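Local coordinates for protein type III effector NopAA (Sinorhizobium fredii USDA 257, PDB 6SDU) that hydrolyses xyloglucan as a type III secreted effector of the glycosyl hydrolase 12 family, and may also act as a cellulase, at residues A[22-26]-A[38-42]; A[60-66]-A[220-226]; A[157-162]-A[188-194]. The contacts are given in a common frame with arbitrary orientation. Numbering follows the deposited sequence.

Contact 1. Residues A[22-26]-A[38-42]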
# COMPACT_ATOMS: atom_id res chain seq x y z
N SER A 22 0.90 -15.71 -12.48
CA SER A 22 1.31 -16.73 -11.52
C SER A 22 0.24 -16.92 -10.46
O SER A 22 -0.43 -15.97 -10.05
CB SER A 22 2.64 -16.40 -10.85
OG SER A 22 2.94 -17.34 -9.83
N HIS A 23 0.04 -18.17 -10.05
CA HIS A 23 -0.75 -18.45 -8.86
C HIS A 23 0.11 -18.97 -7.72
O HIS A 23 -0.41 -19.28 -6.65
CB HIS A 23 -1.89 -19.43 -9.18
CG HIS A 23 -1.44 -20.69 -9.84
ND1 HIS A 23 -0.77 -21.68 -9.16
CD2 HIS A 23 -1.57 -21.12 -11.12
CE1 HIS A 23 -0.49 -22.67 -9.99
NE2 HIS A 23 -0.96 -22.35 -11.19
N ALA A 24 1.42 -19.06 -7.93
CA ALA A 24 2.34 -19.54 -6.90
C ALA A 24 2.58 -18.47 -5.84
O ALA A 24 2.75 -17.29 -6.17
CB ALA A 24 3.67 -19.95 -7.51
N PRO A 25 2.56 -18.84 -4.56
CA PRO A 25 2.92 -17.88 -3.51
C PRO A 25 4.33 -17.36 -3.78
O PRO A 25 5.23 -18.14 -4.12
CB PRO A 25 2.86 -18.71 -2.23
CG PRO A 25 2.06 -19.91 -2.58
CD PRO A 25 2.28 -20.18 -4.01
N TYR A 26 4.50 -16.05 -3.68
CA TYR A 26 5.74 -15.29 -3.87
C TYR A 26 6.28 -15.36 -5.30
O TYR A 26 7.46 -15.03 -5.51
CB TYR A 26 6.82 -15.71 -2.86
CG TYR A 26 6.46 -15.26 -1.44
CD1 TYR A 26 6.72 -13.95 -1.00
CD2 TYR A 26 5.80 -16.13 -0.56
CE1 TYR A 26 6.37 -13.54 0.29
CE2 TYR A 26 5.45 -15.74 0.72
CZ TYR A 26 5.73 -14.44 1.13
OH TYR A 26 5.39 -14.05 2.41
N ASN A 38 3.51 -11.84 -6.10
CA ASN A 38 2.32 -12.56 -5.61
C ASN A 38 2.51 -12.99 -4.15
O ASN A 38 2.51 -14.18 -3.82
CB ASN A 38 2.04 -13.78 -6.49
CG ASN A 38 0.61 -14.25 -6.37
OD1 ASN A 38 -0.28 -13.46 -6.12
ND2 ASN A 38 0.40 -15.56 -6.52
N ASP A 39 2.63 -12.01 -3.26
CA ASP A 39 2.96 -12.29 -1.86
C ASP A 39 1.75 -12.79 -1.08
O ASP A 39 0.77 -12.05 -0.92
CB ASP A 39 3.53 -11.04 -1.19
CG ASP A 39 4.90 -10.70 -1.69
OD1 ASP A 39 5.34 -11.31 -2.70
OD2 ASP A 39 5.55 -9.84 -1.04
N VAL A 40 1.80 -14.06 -0.65
CA VAL A 40 0.78 -14.72 0.17
C VAL A 40 1.49 -15.62 1.17
O VAL A 40 2.31 -16.46 0.78
CB VAL A 40 -0.21 -15.59 -0.64
CG1 VAL A 40 -1.46 -15.86 0.19
CG2 VAL A 40 -0.54 -14.98 -1.95
N TRP A 41 1.20 -15.43 2.46
CA TRP A 41 1.86 -16.20 3.52
C TRP A 41 0.87 -16.74 4.56
O TRP A 41 -0.34 -16.57 4.41
CB TRP A 41 2.89 -15.33 4.21
CG TRP A 41 2.26 -14.12 4.78
CD1 TRP A 41 1.66 -14.01 6.00
CD2 TRP A 41 2.09 -12.86 4.14
NE1 TRP A 41 1.16 -12.74 6.17
CE2 TRP A 41 1.42 -12.01 5.04
CE3 TRP A 41 2.47 -12.35 2.90
CZ2 TRP A 41 1.11 -10.68 4.75
CZ3 TRP A 41 2.16 -11.02 2.60
CH2 TRP A 41 1.48 -10.21 3.52
N GLY A 42 1.37 -17.35 5.64
CA GLY A 42 0.47 -17.70 6.71
C GLY A 42 0.09 -19.17 6.81
O GLY A 42 0.59 -20.03 6.08

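Contact 2. Residues A[60-66]-A[220-226]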
# COMPACT_ATOMS: atom_id res chain seq x y z
N VAL A 60 -5.19 -8.82 -9.90
CA VAL A 60 -5.06 -9.94 -8.97
C VAL A 60 -6.45 -10.36 -8.48
O VAL A 60 -7.32 -9.52 -8.20
CB VAL A 60 -4.14 -9.58 -7.78
CG1 VAL A 60 -4.68 -8.37 -7.04
CG2 VAL A 60 -4.02 -10.78 -6.86
N TRP A 61 -6.68 -11.68 -8.43
CA TRP A 61 -7.87 -12.28 -7.82
C TRP A 61 -7.47 -13.11 -6.62
O TRP A 61 -6.48 -13.84 -6.69
CB TRP A 61 -8.62 -13.15 -8.80
CG TRP A 61 -9.74 -13.96 -8.22
CD1 TRP A 61 -11.10 -13.61 -8.15
CD2 TRP A 61 -9.65 -15.29 -7.67
NE1 TRP A 61 -11.82 -14.64 -7.59
CE2 TRP A 61 -10.98 -15.69 -7.30
CE3 TRP A 61 -8.60 -16.18 -7.47
CZ2 TRP A 61 -11.25 -16.92 -6.70
CZ3 TRP A 61 -8.89 -17.43 -6.88
CH2 TRP A 61 -10.21 -17.79 -6.51
N SER A 62 -8.20 -13.00 -5.52
CA SER A 62 -7.81 -13.69 -4.30
C SER A 62 -9.04 -14.12 -3.53
O SER A 62 -10.00 -13.36 -3.44
CB SER A 62 -6.90 -12.79 -3.43
OG SER A 62 -6.27 -13.49 -2.36
N ASP A 63 -9.01 -15.33 -2.98
CA ASP A 63 -10.07 -15.92 -2.15
C ASP A 63 -9.50 -16.28 -0.77
O ASP A 63 -9.13 -17.43 -0.52
CB ASP A 63 -10.62 -17.18 -2.87
CG ASP A 63 -11.72 -17.88 -2.09
OD1 ASP A 63 -12.06 -17.42 -0.98
OD2 ASP A 63 -12.24 -18.91 -2.59
N GLN A 64 -9.45 -15.30 0.13
CA GLN A 64 -8.89 -15.46 1.47
C GLN A 64 -10.00 -15.63 2.51
O GLN A 64 -11.06 -14.98 2.41
CB GLN A 64 -8.01 -14.26 1.82
CG GLN A 64 -6.87 -14.07 0.83
CD GLN A 64 -6.03 -15.33 0.66
OE1 GLN A 64 -5.73 -16.00 1.65
NE2 GLN A 64 -5.61 -15.62 -0.57
N PRO A 65 -9.83 -16.51 3.50
CA PRO A 65 -10.93 -16.78 4.44
C PRO A 65 -11.17 -15.64 5.41
O PRO A 65 -10.30 -14.79 5.68
CB PRO A 65 -10.45 -18.03 5.18
CG PRO A 65 -8.96 -17.87 5.21
CD PRO A 65 -8.61 -17.27 3.85
N ASN A 66 -12.37 -15.67 6.00
CA ASN A 66 -12.81 -14.69 6.99
C ASN A 66 -12.21 -14.99 8.37
O ASN A 66 -12.87 -15.40 9.33
CB ASN A 66 -14.33 -14.65 7.09
CG ASN A 66 -14.80 -13.39 7.78
OD1 ASN A 66 -14.20 -12.34 7.60
ND2 ASN A 66 -15.79 -13.52 8.66
N SER A 220 -9.60 -10.53 4.23
CA SER A 220 -10.66 -11.49 3.93
C SER A 220 -11.26 -11.19 2.55
O SER A 220 -11.53 -10.03 2.24
CB SER A 220 -11.70 -11.45 5.05
OG SER A 220 -12.93 -12.02 4.68
N SER A 221 -11.45 -12.22 1.72
CA SER A 221 -12.16 -12.06 0.45
C SER A 221 -12.88 -13.36 0.10
O SER A 221 -12.71 -13.87 -1.01
CB SER A 221 -11.20 -11.67 -0.68
OG SER A 221 -10.20 -12.65 -0.88
N PRO A 222 -13.72 -13.88 0.99
CA PRO A 222 -14.27 -15.23 0.79
C PRO A 222 -15.13 -15.29 -0.46
O PRO A 222 -15.96 -14.41 -0.71
CB PRO A 222 -15.10 -15.47 2.06
CG PRO A 222 -14.79 -14.31 2.96
CD PRO A 222 -14.39 -13.20 2.11
N GLY A 223 -14.95 -16.35 -1.23
CA GLY A 223 -15.62 -16.49 -2.51
C GLY A 223 -14.83 -15.92 -3.64
O GLY A 223 -15.24 -16.04 -4.80
N GLY A 224 -13.71 -15.27 -3.34
CA GLY A 224 -12.87 -14.70 -4.37
C GLY A 224 -13.28 -13.28 -4.69
O GLY A 224 -14.46 -13.01 -4.91
N LYS A 225 -12.33 -12.34 -4.67
CA LYS A 225 -12.62 -10.97 -5.05
C LYS A 225 -11.51 -10.49 -5.98
O LYS A 225 -10.33 -10.82 -5.79
CB LYS A 225 -12.78 -10.08 -3.82
CG LYS A 225 -14.21 -10.14 -3.27
CD LYS A 225 -14.28 -9.85 -1.81
CE LYS A 225 -15.74 -9.87 -1.38
NZ LYS A 225 -16.51 -10.88 -2.13
N ASN A 226 -11.90 -9.66 -6.95
CA ASN A 226 -11.03 -9.25 -8.03
C ASN A 226 -10.63 -7.79 -7.86
O ASN A 226 -11.47 -6.95 -7.51
CB ASN A 226 -11.74 -9.45 -9.37
CG ASN A 226 -10.79 -9.36 -10.54
OD1 ASN A 226 -9.87 -10.18 -10.66
ND2 ASN A 226 -11.01 -8.41 -11.43
O HOH W 1 -14.84 -15.81 -7.38

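Contact 3. Residues A[157-162]-A[188-194]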
# COMPACT_ATOMS: atom_id res chain seq x y z
N VAL A 157 -1.77 17.14 2.50
CA VAL A 157 -0.42 17.03 1.96
C VAL A 157 -0.47 16.19 0.69
O VAL A 157 -1.36 15.35 0.51
CB VAL A 157 0.55 16.41 2.99
CG1 VAL A 157 0.29 14.92 3.16
CG2 VAL A 157 1.99 16.66 2.59
N GLY A 158 0.48 16.45 -0.21
CA GLY A 158 0.66 15.65 -1.41
C GLY A 158 -0.56 15.44 -2.29
O GLY A 158 -0.67 14.41 -2.98
N GLY A 159 -1.46 16.42 -2.30
CA GLY A 159 -2.63 16.40 -3.16
C GLY A 159 -3.89 15.81 -2.58
O GLY A 159 -4.82 15.52 -3.35
N ALA A 160 -3.96 15.59 -1.26
CA ALA A 160 -5.14 15.00 -0.66
C ALA A 160 -5.14 15.28 0.84
O ALA A 160 -4.17 15.81 1.38
CB ALA A 160 -5.22 13.50 -0.93
N THR A 161 -6.25 14.95 1.49
CA THR A 161 -6.38 15.06 2.93
C THR A 161 -6.33 13.67 3.55
O THR A 161 -6.97 12.74 3.04
CB THR A 161 -7.68 15.78 3.32
OG1 THR A 161 -7.67 17.09 2.73
CG2 THR A 161 -7.80 15.89 4.83
N TRP A 162 -5.57 13.53 4.63
CA TRP A 162 -5.31 12.23 5.21
C TRP A 162 -5.43 12.29 6.72
O TRP A 162 -5.31 13.35 7.33
CB TRP A 162 -3.90 11.72 4.87
CG TRP A 162 -3.44 11.86 3.45
CD1 TRP A 162 -2.89 12.96 2.88
CD2 TRP A 162 -3.41 10.84 2.43
NE1 TRP A 162 -2.54 12.71 1.57
CE2 TRP A 162 -2.86 11.42 1.27
CE3 TRP A 162 -3.83 9.51 2.39
CZ2 TRP A 162 -2.70 10.70 0.09
CZ3 TRP A 162 -3.67 8.80 1.20
CH2 TRP A 162 -3.11 9.40 0.07
N THR A 188 -3.56 10.94 -8.11
CA THR A 188 -2.11 11.13 -8.22
C THR A 188 -1.58 11.57 -6.86
O THR A 188 -2.17 12.45 -6.23
CB THR A 188 -1.77 12.19 -9.28
OG1 THR A 188 -2.24 11.76 -10.56
CG2 THR A 188 -0.27 12.44 -9.34
N VAL A 189 -0.49 10.96 -6.41
CA VAL A 189 0.11 11.30 -5.12
C VAL A 189 1.49 11.90 -5.34
O VAL A 189 2.28 11.39 -6.14
CB VAL A 189 0.21 10.08 -4.19
CG1 VAL A 189 -1.15 9.72 -3.62
CG2 VAL A 189 0.80 8.92 -4.94
N ASP A 190 1.78 12.96 -4.59
CA ASP A 190 3.09 13.60 -4.59
C ASP A 190 3.82 12.99 -3.39
O ASP A 190 3.69 13.45 -2.26
CB ASP A 190 2.96 15.11 -4.51
CG ASP A 190 4.31 15.82 -4.43
OD1 ASP A 190 5.37 15.14 -4.49
OD2 ASP A 190 4.31 17.07 -4.27
N ILE A 191 4.56 11.91 -3.66
CA ILE A 191 5.24 11.18 -2.60
C ILE A 191 6.37 12.03 -2.01
O ILE A 191 6.58 12.06 -0.79
CB ILE A 191 5.73 9.82 -3.12
CG1 ILE A 191 4.52 9.01 -3.62
CG2 ILE A 191 6.48 9.04 -2.03
CD1 ILE A 191 4.86 7.69 -4.31
N LYS A 192 7.07 12.79 -2.86
CA LYS A 192 8.16 13.63 -2.37
C LYS A 192 7.69 14.55 -1.25
O LYS A 192 8.26 14.55 -0.15
CB LYS A 192 8.73 14.45 -3.52
CG LYS A 192 9.88 15.38 -3.16
CD LYS A 192 10.01 16.45 -4.22
CE LYS A 192 10.88 17.61 -3.76
NZ LYS A 192 11.18 18.54 -4.88
N SER A 193 6.57 15.25 -1.48
CA SER A 193 6.00 16.18 -0.50
C SER A 193 5.51 15.46 0.75
O SER A 193 5.58 16.01 1.85
CB SER A 193 4.83 16.94 -1.12
OG SER A 193 5.26 17.83 -2.13
N ILE A 194 4.93 14.26 0.59
CA ILE A 194 4.45 13.53 1.76
C ILE A 194 5.62 13.13 2.63
O ILE A 194 5.58 13.29 3.86
CB ILE A 194 3.62 12.31 1.33
CG1 ILE A 194 2.28 12.76 0.72
CG2 ILE A 194 3.40 11.37 2.51
CD1 ILE A 194 1.48 11.64 0.05

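Contact 1. Residues A[22-26]-A[38-42]
This contact lies at an edge of the beta-sandwich (jelly roll) of a family 12 glycosyl hydrolase. Residues 22-26 leave strand 20-22 of one sheet and cross to strand 28-31 of the other. Residues 38-42 run off the end of strand 34-40, which pairs with 28-31 as a hairpin.

Two hydrogen bonds fix the crossing, and both use Asn38. The side-chain Asn38 ND2 donates to Ala24 O at 2.9 Å. The backbone Asn38 O accepts from Tyr26 N at 2.7 Å. The CA-to-CB bond of Asn38 points toward the loop; the other end of the amide, OD1, is bonded to Gln48 of strand 48-54. Asn38 thus ties together the crossing loop and both sheets. Within the loop, Ser22 OG accepts from Ala24 N at 3.0 Å. This ST turn bends the chain as it leaves its strand.

Van der Waals contact is dominated by Tyr26, the residue most covered by the other segment. Its CA-to-CB bond points away, but the ring folds back along the backbone of 39-41. Asp39 CA and Val40 N lie over one ring face. Tyr26 CD1 is 3.4 Å from Asp39 OD1, and Tyr26 CE2 is 3.2 Å from Val40 O. Pro25 adds a smaller contact, with Pro25 CB 3.8 Å from Val40 O.

Trp41 lies near the bound sugar. Its side chain touches Ile70 of the glucose pocket and is about 6 Å from the sugar. The phenol end of the tyrosine meets this residue: Tyr26 OH is 3.3 Å from Trp41 CB.

Contact 2. Residues A[60-66]-A[220-226]
The indole of Trp61 packs against Gly224, with Trp61 NE1 3.4 Å from Gly224 CA. A side chain on Gly224 would run into the ring. A water continues this contact, accepting from Trp61 NE1 at 3.2 Å and donating to Gly223 O at 2.6 Å.

The two segments are neighbouring antiparallel strand ends in one sheet of the beta-sandwich. Trp61 and Asn226 form a non-hydrogen-bonded pair. Ser62 and Lys225 form a hydrogen-bonded pair, with Ser62 N to Lys225 O at 3.1 Å and Lys225 N to Ser62 O at 2.8 Å.

Beyond the pair, residues 221-224 make a type II turn, closed by Gly224 N to Ser221 O at 2.9 Å. Side chains then take over from ladder bonds. Ser221 OG donates to Ser62 O at 2.7 Å and accepts from Gln64 N at 2.9 Å. Asp63 OD1 accepts at 3.1 Å from Gly223 N, a backbone amide of the turn. Backbone pairing returns once, from Ser221 N to Gln64 O at 2.9 Å. Farther out, Ser220 OG donates to Asn66 OD1 at 3.2 Å. Gln64 turns its amide away, to Ser62 OG and to Gly46.

The contact is mainly polar. Serine and aspartate side chains bond to backbone atoms where the strands part, so the two chains stay joined past the end of the regular ladder.

Contact 3. Residues A[157-162]-A[188-194]
The bump here is the tip of a tight beta hairpin. Strands 155-157 and 160-168 are joined by a type I' turn, with Gly158 and Gly159 at its corners. Gly158 fits into the hollow where strand 186-190 passes into helix 191-200. Gly158 CA sits 3.9 Å from Ile194 CG1 and 4.4 Å from Ser193 CB. A side chain at Gly158 would clash with Ile194 and with Asp190 O.

Ile194 is the bump in return. It packs against Val157 and Trp162, both on the hairpin: Ile194 CG1 is 3.8 Å from Val157 CG1, and Ile194 CD1 is 4.3 Å from Trp162 CZ2. Val189 CG1 meets the edge of the same indole, 4.1 Å from Trp162 CZ2. Leu121 and Leu178 line this apolar pocket.

One hydrogen bond crosses, from Asp190 N to Gly158 O at 3.3 Å. Asp190 is also the helix N-cap, with a weak bond from Ser193 N to its OD1. Chiefly apolar contact and a single backbone bond imply that fit, more than polar pairing, holds the hairpin tip against the helix start.

Overall arrangement
From the N terminus, contact 1 closes first. It shuts a short loop that holds the hairpin of strands 28-31 and 34-40. The chain then runs through strand 48-54 to residues 60-66, where contact 2 opens. Contact 2 closes only at residues 220-226, so its loop spans most of the sandwich. Contact 3 forms and closes within that span, and no two contacts cross. Contacts 1 and 2 are neighbours: Val40 CG1 lies 4.2 Å from Gln64 NE2. Contact 3 is on the opposite side of the chain's centre, about 30 Å from each, centre to centre. Contacts 1 and 3 each bridge elements of the two sheets, while contact 2 joins adjacent strands of one.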